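PDB 2GA8: ATP-dependent kinase YFH7 from Saccharomyces cerevisiae, which acts as an ATP-dependent P-loop kinase that could be involved in assembling the endoplasmic reticulum membrane. Local coordinates for residues A[89-94]-A[128-133]; A[200-205]-A[263-268]; A[297-302]-A[325-330]. All coordinates share one frame; numbering follows the deposited sequence.

Contact 1: residues A[89-94]-A[128-133]; sequences EMIENQ and GGTANA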
loop_
_atom_site.group_PDB
_atom_site.type_symbol
_atom_site.label_atom_id
_atom_site.label_comp_id
_atom_site.label_asym_id
_atom_site.label_seq_id
_atom_site.Cartn_x
_atom_site.Cartn_y
_atom_site.Cartn_z
ATOM N N GLU A 89 8.365 11.827 24.361
ATOM C CA GLU A 89 9.513 12.458 23.719
ATOM C C GLU A 89 9.271 12.623 22.220
ATOM O O GLU A 89 9.485 13.698 21.660
ATOM C CB GLU A 89 10.770 11.616 23.946
ATOM C CG GLU A 89 12.036 12.224 23.366
ATOM C CD GLU A 89 13.253 11.344 23.572
ATOM O OE1 GLU A 89 13.541 10.994 24.735
ATOM O OE2 GLU A 89 13.924 11.006 22.574
ATOM N N MET A 90 8.831 11.546 21.574
ATOM C CA MET A 90 8.553 11.571 20.139
ATOM C C MET A 90 7.525 12.640 19.804
ATOM O O MET A 90 7.710 13.424 18.875
ATOM C CB MET A 90 8.030 10.210 19.674
ATOM C CG MET A 90 7.368 10.239 18.300
ATOM S SD MET A 90 6.566 8.681 17.909
ATOM C CE MET A 90 5.056 8.825 18.865
ATOM N N ILE A 91 6.433 12.657 20.563
ATOM C CA ILE A 91 5.371 13.633 20.358
ATOM C C ILE A 91 5.922 15.038 20.550
ATOM O O ILE A 91 5.595 15.955 19.797
ATOM C CB ILE A 91 4.212 13.416 21.355
ATOM C CG1 ILE A 91 3.590 12.034 21.141
ATOM C CG2 ILE A 91 3.168 14.510 21.181
ATOM C CD1 ILE A 91 2.984 11.837 19.768
ATOM N N GLU A 92 6.758 15.199 21.568
ATOM C CA GLU A 92 7.359 16.493 21.854
ATOM C C GLU A 92 8.252 16.912 20.688
ATOM O O GLU A 92 8.392 18.101 20.400
ATOM C CB GLU A 92 8.174 16.414 23.146
ATOM C CG GLU A 92 8.809 17.727 23.568
ATOM C CD GLU A 92 9.492 17.626 24.917
ATOM O OE1 GLU A 92 8.800 17.302 25.905
ATOM O OE2 GLU A 92 10.715 17.867 24.990
ATOM N N ASN A 93 8.848 15.932 20.014
ATOM C CA ASN A 93 9.717 16.210 18.873
ATOM C C ASN A 93 8.940 16.179 17.558
ATOM O O ASN A 93 9.451 15.728 16.529
ATOM C CB ASN A 93 10.872 15.206 18.821
ATOM C CG ASN A 93 11.793 15.318 20.017
ATOM O OD1 ASN A 93 12.193 16.415 20.404
ATOM N ND2 ASN A 93 12.144 14.179 20.606
ATOM N N GLN A 94 7.701 16.657 17.610
ATOM C CA GLN A 94 6.820 16.724 16.445
ATOM C C GLN A 94 6.505 15.365 15.807
ATOM O O GLN A 94 6.271 15.280 14.600
ATOM C CB GLN A 94 7.421 17.661 15.391
ATOM C CG GLN A 94 7.943 18.981 15.955
ATOM C CD GLN A 94 6.944 19.668 16.872
ATOM O OE1 GLN A 94 7.215 19.881 18.052
ATOM N NE2 GLN A 94 5.781 20.013 16.333
ATOM N N GLY A 128 9.669 7.044 10.027
ATOM C CA GLY A 128 8.962 8.235 9.589
ATOM C C GLY A 128 8.172 8.897 10.707
ATOM O O GLY A 128 7.680 10.015 10.558
ATOM N N GLY A 129 8.041 8.210 11.835
ATOM C CA GLY A 129 7.310 8.786 12.949
ATOM C C GLY A 129 5.807 8.672 12.798
ATOM O O GLY A 129 5.311 7.902 11.976
ATOM N N THR A 130 5.073 9.460 13.578
ATOM C CA THR A 130 3.615 9.408 13.552
ATOM C C THR A 130 2.953 9.719 12.215
ATOM O O THR A 130 1.834 9.270 11.963
ATOM C CB THR A 130 3.009 10.339 14.619
ATOM O OG1 THR A 130 3.406 11.688 14.357
ATOM C CG2 THR A 130 3.485 9.932 16.001
ATOM N N ALA A 131 3.631 10.476 11.358
ATOM C CA ALA A 131 3.065 10.840 10.061
ATOM C C ALA A 131 2.771 9.633 9.170
ATOM O O ALA A 131 1.887 9.689 8.319
ATOM C CB ALA A 131 3.995 11.807 9.335
ATOM N N ASN A 132 3.515 8.546 9.356
ATOM C CA ASN A 132 3.300 7.343 8.551
ATOM C C ASN A 132 2.793 6.199 9.420
ATOM O O ASN A 132 2.914 5.029 9.058
ATOM C CB ASN A 132 4.606 6.915 7.876
ATOM C CG ASN A 132 5.238 8.031 7.070
ATOM O OD1 ASN A 132 6.384 8.405 7.303
ATOM N ND2 ASN A 132 4.492 8.565 6.113
ATOM N N ALA A 133 2.226 6.536 10.570
ATOM C CA ALA A 133 1.730 5.522 11.487
ATOM C C ALA A 133 0.607 4.660 10.924
ATOM O O ALA A 133 -0.238 5.128 10.155
ATOM C CB ALA A 133 1.258 6.181 12.792
#
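The carbonyl oxygen of M90, whose side chain reaches across to T130, is shared by two backbone amides: N93 N lies 3.0 Å from M90 O in a weak bond, and G95 N closes on the same oxygen. The bond from G95 N to M90 O, together with the weak one from Q94 N to I91 O and the positive phi of Q94, makes the Schellman motif that ends helix 84-92. Ahead of that end, the M90 side chain leaves with CG anti to the backbone N (chi1 165°), then bends at chi3 (78°), which brings its methyl round to the T130 methyl. M90 CE and T130 CG2 sit 3.4 Å apart, tighter than an ordinary carbon contact, with M90 SD alongside at 3.8 Å from the same T130 CG2. I91 adds a looser touch, its CD1 4.3 Å from T130 CG2. Residues 128-133 lie in the loop that joins strands 123-125 and 134-136, antiparallel neighbours in the six-stranded mixed sheet, so the contact sets the end of a helix against a strand connection. Y111 of strand 109-111 touches both M90 and T130, and a backbone hydrogen bond ties T130 to G95. Within the connection the chain turns tightly: N132 N donates to G129 O at 3.2 Å and A133 N to T130 O at 3.1 Å. The positive phi of G129 leaves no room for a side chain beside the carbonyl oxygen of G128.

Contact 2: residues A[200-205]-A[263-268]; sequences KILAKT and VILEGL. With SO4 (sulfate ion), chain I.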
loop_
_atom_site.group_PDB
_atom_site.type_symbol
_atom_site.label_atom_id
_atom_site.label_comp_id
_atom_site.label_asym_id
_atom_site.label_seq_id
_atom_site.Cartn_x
_atom_site.Cartn_y
_atom_site.Cartn_z
ATOM N N LYS A 200 3.750 -7.190 6.632
ATOM C CA LYS A 200 3.841 -8.313 7.572
ATOM C C LYS A 200 2.495 -8.484 8.285
ATOM O O LYS A 200 2.061 -9.600 8.565
ATOM C CB LYS A 200 4.928 -8.061 8.617
ATOM C CG LYS A 200 6.340 -8.025 8.067
ATOM C CD LYS A 200 7.353 -7.958 9.207
ATOM C CE LYS A 200 8.776 -8.079 8.695
ATOM N NZ LYS A 200 9.751 -8.074 9.825
ATOM N N ILE A 201 1.852 -7.363 8.594
ATOM C CA ILE A 201 0.556 -7.378 9.254
ATOM C C ILE A 201 -0.464 -7.997 8.306
ATOM O O ILE A 201 -1.265 -8.844 8.703
ATOM C CB ILE A 201 0.121 -5.940 9.635
ATOM C CG1 ILE A 201 0.972 -5.448 10.808
ATOM C CG2 ILE A 201 -1.367 -5.902 9.967
ATOM C CD1 ILE A 201 0.727 -4.007 11.191
ATOM N N LEU A 202 -0.427 -7.581 7.043
ATOM C CA LEU A 202 -1.354 -8.129 6.065
ATOM C C LEU A 202 -1.143 -9.628 5.863
ATOM O O LEU A 202 -2.104 -10.394 5.765
ATOM C CB LEU A 202 -1.208 -7.402 4.725
ATOM C CG LEU A 202 -1.655 -5.939 4.726
ATOM C CD1 LEU A 202 -1.391 -5.323 3.357
ATOM C CD2 LEU A 202 -3.139 -5.863 5.068
ATOM N N ALA A 203 0.115 -10.049 5.797
ATOM C CA ALA A 203 0.410 -11.460 5.605
ATOM C C ALA A 203 -0.093 -12.264 6.794
ATOM O O ALA A 203 -0.579 -13.382 6.635
ATOM C CB ALA A 203 1.915 -11.675 5.416
ATOM N N LYS A 204 0.023 -11.692 7.988
ATOM C CA LYS A 204 -0.438 -12.386 9.182
ATOM C C LYS A 204 -1.958 -12.513 9.166
ATOM O O LYS A 204 -2.497 -13.540 9.580
ATOM C CB LYS A 204 0.018 -11.649 10.446
ATOM C CG LYS A 204 -0.332 -12.388 11.736
ATOM C CD LYS A 204 0.438 -11.844 12.938
ATOM C CE LYS A 204 0.154 -12.680 14.180
ATOM N NZ LYS A 204 0.994 -12.275 15.341
ATOM N N THR A 205 -2.661 -11.482 8.696
ATOM C CA THR A 205 -4.117 -11.575 8.656
ATOM C C THR A 205 -4.563 -12.529 7.553
ATOM O O THR A 205 -5.641 -13.115 7.624
ATOM C CB THR A 205 -4.801 -10.191 8.452
ATOM O OG1 THR A 205 -4.313 -9.558 7.261
ATOM C CG2 THR A 205 -4.538 -9.298 9.644
ATOM N N VAL A 263 -6.778 -6.910 -1.098
ATOM C CA VAL A 263 -6.031 -5.686 -0.841
ATOM C C VAL A 263 -5.180 -5.414 -2.067
ATOM O O VAL A 263 -4.365 -6.246 -2.474
ATOM C CB VAL A 263 -5.113 -5.817 0.404
ATOM C CG1 VAL A 263 -4.326 -4.526 0.614
ATOM C CG2 VAL A 263 -5.947 -6.125 1.629
ATOM N N ILE A 264 -5.393 -4.249 -2.669
ATOM C CA ILE A 264 -4.664 -3.863 -3.862
ATOM C C ILE A 264 -3.630 -2.811 -3.478
ATOM O O ILE A 264 -3.977 -1.685 -3.159
ATOM C CB ILE A 264 -5.631 -3.286 -4.918
ATOM C CG1 ILE A 264 -6.671 -4.347 -5.289
ATOM C CG2 ILE A 264 -4.855 -2.842 -6.152
ATOM C CD1 ILE A 264 -7.934 -3.771 -5.931
ATOM N N LEU A 265 -2.360 -3.199 -3.496
ATOM C CA LEU A 265 -1.284 -2.288 -3.144
ATOM C C LEU A 265 -0.653 -1.769 -4.421
ATOM O O LEU A 265 -0.255 -2.553 -5.279
ATOM C CB LEU A 265 -0.229 -3.012 -2.302
ATOM C CG LEU A 265 -0.752 -3.629 -1.000
ATOM C CD1 LEU A 265 -1.102 -5.090 -1.229
ATOM C CD2 LEU A 265 0.309 -3.512 0.080
ATOM N N GLU A 266 -0.584 -0.448 -4.558
ATOM C CA GLU A 266 0.004 0.149 -5.754
ATOM C C GLU A 266 1.095 1.115 -5.340
ATOM O O GLU A 266 0.958 1.836 -4.351
ATOM C CB GLU A 266 -1.065 0.877 -6.578
ATOM C CG GLU A 266 -1.808 1.965 -5.818
ATOM C CD GLU A 266 -1.272 3.364 -6.079
ATOM O OE1 GLU A 266 -0.169 3.502 -6.652
ATOM O OE2 GLU A 266 -1.960 4.332 -5.693
ATOM N N GLY A 267 2.189 1.119 -6.090
ATOM C CA GLY A 267 3.280 2.016 -5.758
ATOM C C GLY A 267 4.486 1.862 -6.659
ATOM O O GLY A 267 4.578 0.937 -7.473
ATOM N N LEU A 268 5.428 2.778 -6.495
ATOM C CA LEU A 268 6.647 2.793 -7.290
ATOM C C LEU A 268 7.646 1.689 -6.969
ATOM O O LEU A 268 8.254 1.104 -7.869
ATOM C CB LEU A 268 7.375 4.121 -7.079
ATOM C CG LEU A 268 6.704 5.445 -7.438
ATOM C CD1 LEU A 268 7.458 6.584 -6.757
ATOM C CD2 LEU A 268 6.694 5.623 -8.952
HETATM S S SO4 I . 13.299 -7.880 8.830
HETATM O O1 SO4 I . 13.315 -6.530 8.231
HETATM O O2 SO4 I . 12.557 -7.839 10.105
HETATM O O3 SO4 I . 12.641 -8.824 7.906
HETATM O O4 SO4 I . 14.685 -8.324 9.081
#
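V263 opens the strand side of this buried contact by pointing its CG1 at L202 on helix 192-206, the two side chains meeting tip to tip with V263 CG1 4.1 Å from L202 CD1. I264, next along, turns to the other side of the sheet. L265 returns to the L202 side and brings its CD2 to 4.1 Å from L202 CD1, so one leucine methyl bears on two alternate strand residues. E266, like I264, lies against A41 of helix 37-43, and past G267 the side chain of L268 touches P33 and, as E266 does, K37; P33 and K37 belong to the ATP-binding loop inferred by similarity, so strand 262-267 runs up to the probable nucleotide site. L202 extends toward the strand with CG anti to its carbonyl carbon (chi1 -68°); its own carbonyl oxygen takes a bond from T205 OG1 at 2.8 Å. At the outer side of the helix, K200 NZ donates to O2 of a sulfate ion at 2.8 Å; the ion, probably from the crystallisation liquor, also bonds to K279. Strand 262-267 lies between strands 25-30 and 156-160 in the parallel sheet of a P-loop kinase core; helix 192-206 packs on one face, beside helix 275-285, whose L284 touches L265, while helix 37-43 takes the other.

Contact 3: residues A[297-302]-A[325-330]; sequences IDYEAT and KFRSND. With SO4 (sulfate ion), chain H.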
loop_
_atom_site.group_PDB
_atom_site.type_symbol
_atom_site.label_atom_id
_atom_site.label_comp_id
_atom_site.label_asym_id
_atom_site.label_seq_id
_atom_site.Cartn_x
_atom_site.Cartn_y
_atom_site.Cartn_z
ATOM N N ILE A 297 5.181 1.181 -19.659
ATOM C CA ILE A 297 4.688 2.437 -20.208
ATOM C C ILE A 297 4.985 2.749 -21.667
ATOM O O ILE A 297 5.890 2.185 -22.281
ATOM C CB ILE A 297 5.218 3.642 -19.389
ATOM C CG1 ILE A 297 6.729 3.783 -19.594
ATOM C CG2 ILE A 297 4.903 3.456 -17.915
ATOM C CD1 ILE A 297 7.329 5.030 -18.966
ATOM N N ASP A 298 4.172 3.656 -22.200
ATOM C CA ASP A 298 4.317 4.177 -23.551
ATOM C C ASP A 298 5.138 5.411 -23.199
ATOM O O ASP A 298 4.621 6.353 -22.596
ATOM C CB ASP A 298 2.951 4.582 -24.110
ATOM C CG ASP A 298 3.051 5.310 -25.437
ATOM O OD1 ASP A 298 3.801 6.309 -25.520
ATOM O OD2 ASP A 298 2.369 4.891 -26.395
ATOM N N TYR A 299 6.421 5.392 -23.542
ATOM C CA TYR A 299 7.310 6.493 -23.205
ATOM C C TYR A 299 6.782 7.891 -23.525
ATOM O O TYR A 299 6.646 8.728 -22.634
ATOM C CB TYR A 299 8.664 6.313 -23.888
ATOM C CG TYR A 299 9.759 7.155 -23.272
ATOM C CD1 TYR A 299 10.450 6.710 -22.146
ATOM C CD2 TYR A 299 10.097 8.401 -23.802
ATOM C CE1 TYR A 299 11.452 7.476 -21.566
ATOM C CE2 TYR A 299 11.100 9.182 -23.222
ATOM C CZ TYR A 299 11.774 8.706 -22.107
ATOM O OH TYR A 299 12.790 9.445 -21.543
ATOM N N GLU A 300 6.498 8.142 -24.797
ATOM C CA GLU A 300 6.014 9.452 -25.218
ATOM C C GLU A 300 4.787 9.958 -24.470
ATOM O O GLU A 300 4.776 11.094 -23.990
ATOM C CB GLU A 300 5.732 9.447 -26.723
ATOM C CG GLU A 300 6.961 9.722 -27.574
ATOM C CD GLU A 300 7.449 11.155 -27.441
ATOM O OE1 GLU A 300 8.470 11.505 -28.073
ATOM O OE2 GLU A 300 6.809 11.936 -26.705
ATOM N N ALA A 301 3.756 9.125 -24.376
ATOM C CA ALA A 301 2.529 9.513 -23.690
ATOM C C ALA A 301 2.771 9.757 -22.205
ATOM O O ALA A 301 2.183 10.658 -21.608
ATOM C CB ALA A 301 1.467 8.441 -23.874
ATOM N N THR A 302 3.633 8.948 -21.604
ATOM C CA THR A 302 3.917 9.104 -20.191
ATOM C C THR A 302 4.772 10.343 -19.965
ATOM O O THR A 302 4.580 11.073 -18.992
ATOM C CB THR A 302 4.638 7.867 -19.636
ATOM O OG1 THR A 302 3.835 6.706 -19.881
ATOM C CG2 THR A 302 4.858 8.014 -18.135
ATOM N N LYS A 325 13.010 17.320 -17.578
ATOM C CA LYS A 325 13.157 16.751 -16.243
ATOM C C LYS A 325 12.828 15.264 -16.281
ATOM O O LYS A 325 13.471 14.456 -15.612
ATOM C CB LYS A 325 12.233 17.462 -15.249
ATOM C CG LYS A 325 12.312 16.887 -13.843
ATOM C CD LYS A 325 11.451 17.649 -12.856
ATOM C CE LYS A 325 11.529 17.015 -11.473
ATOM N NZ LYS A 325 10.705 17.746 -10.473
ATOM N N PHE A 326 11.816 14.908 -17.063
ATOM C CA PHE A 326 11.402 13.519 -17.196
ATOM C C PHE A 326 12.529 12.692 -17.810
ATOM O O PHE A 326 12.887 11.634 -17.301
ATOM C CB PHE A 326 10.164 13.425 -18.088
ATOM C CG PHE A 326 9.642 12.027 -18.265
ATOM C CD1 PHE A 326 8.816 11.450 -17.303
ATOM C CD2 PHE A 326 9.957 11.293 -19.408
ATOM C CE1 PHE A 326 8.310 10.170 -17.478
ATOM C CE2 PHE A 326 9.459 10.010 -19.593
ATOM C CZ PHE A 326 8.631 9.445 -18.628
ATOM N N ARG A 327 13.087 13.186 -18.911
ATOM C CA ARG A 327 14.155 12.473 -19.599
ATOM C C ARG A 327 15.435 12.302 -18.787
ATOM O O ARG A 327 16.089 11.260 -18.874
ATOM C CB ARG A 327 14.495 13.176 -20.917
ATOM C CG ARG A 327 13.340 13.263 -21.902
ATOM C CD ARG A 327 13.844 13.723 -23.263
ATOM N NE ARG A 327 14.555 14.998 -23.190
ATOM C CZ ARG A 327 14.014 16.176 -23.491
ATOM N NH1 ARG A 327 12.750 16.245 -23.888
ATOM N NH2 ARG A 327 14.738 17.283 -23.395
ATOM N N SER A 328 15.791 13.314 -18.001
ATOM C CA SER A 328 17.020 13.267 -17.216
ATOM C C SER A 328 16.912 12.639 -15.828
ATOM O O SER A 328 17.929 12.296 -15.228
ATOM C CB SER A 328 17.606 14.673 -17.078
ATOM O OG SER A 328 16.742 15.523 -16.350
ATOM N N ASN A 329 15.692 12.491 -15.318
ATOM C CA ASN A 329 15.497 11.912 -13.990
ATOM C C ASN A 329 15.009 10.468 -14.076
ATOM O O ASN A 329 13.849 10.219 -14.402
ATOM C CB ASN A 329 14.481 12.740 -13.203
ATOM C CG ASN A 329 14.477 12.397 -11.729
ATOM O OD1 ASN A 329 14.741 11.258 -11.342
ATOM N ND2 ASN A 329 14.163 13.382 -10.895
ATOM N N ASP A 330 15.883 9.514 -13.765
ATOM C CA ASP A 330 15.494 8.111 -13.848
ATOM C C ASP A 330 14.429 7.677 -12.842
ATOM O O ASP A 330 13.879 6.579 -12.953
ATOM C CB ASP A 330 16.729 7.211 -13.753
ATOM C CG ASP A 330 17.653 7.371 -14.948
ATOM O OD1 ASP A 330 17.188 7.870 -15.999
ATOM O OD2 ASP A 330 18.837 6.989 -14.847
HETATM S S SO4 H . 11.665 18.876 -26.436
HETATM O O1 SO4 H . 12.511 20.024 -26.057
HETATM O O2 SO4 H . 11.161 18.213 -25.218
HETATM O O3 SO4 H . 10.522 19.350 -27.240
HETATM O O4 SO4 H . 12.460 17.916 -27.226
#
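F326 meets Y299 in a T-shaped (edge-to-face) pair that joins helix 319-328 to the first turn of helix 299-312, the two helices being consecutive in the chain. The edge of the phenylalanine points at the tyrosine face: F326 CE2 comes within 3.7 Å of Y299 CZ, offset toward the rim of the tyrosine ring. The ring centroids are 5.3 Å apart and the planes are inclined at 64°. F326 swings out with CG anti to the backbone N (chi1 -179°), which carries the ring across to the opposing helix, where it also packs on E303 and V306. T302 also meets the ring, its CG2 4.1 Å from F326 CZ in an oblique approach. With an alanine at F326, the Y299 face would probably lose its aromatic neighbour and the T302 methyl its packing partner, leaving a gap between the helices. T302 OG1 donates to D298 O at 2.8 Å, D298 being the N-cap of helix 299-312. The T302 side chain lies about 4 Å from G34, in the ATP-binding loop inferred by similarity, without touching it. The Y299 side chain crosses that of R327 at about a right angle, Y299 OH 3.9 Å from R327 CG. The arginine chain bends at chi3, held by a salt bridge to E324, and R327 NH1 donates at 2.9 Å to O2 of a sulfate ion, probably from the crystallisation liquor, in the guanidinium plane.

The contacts follow one another along the chain, each closing before the next opens. Contact 2 lies nearest the chain centre, about 6 Å from it; the centres of contacts 1 and 3 are about 20 and 24 Å out. Contact 1 lies at a loop of the separate six-stranded mixed sheet, against the end of helix 84-92, its centre about 23 Å from that of contact 2 and 35 Å from that of contact 3. Contact 2 includes strand 262-267 of the five-stranded parallel sheet; contact 3 begins just past strand 290-296 of the same sheet, and their nearest atoms are about 8 Å apart. Both lie close to the ATP-binding loop inferred by similarity, whereas contact 1 sits away from it.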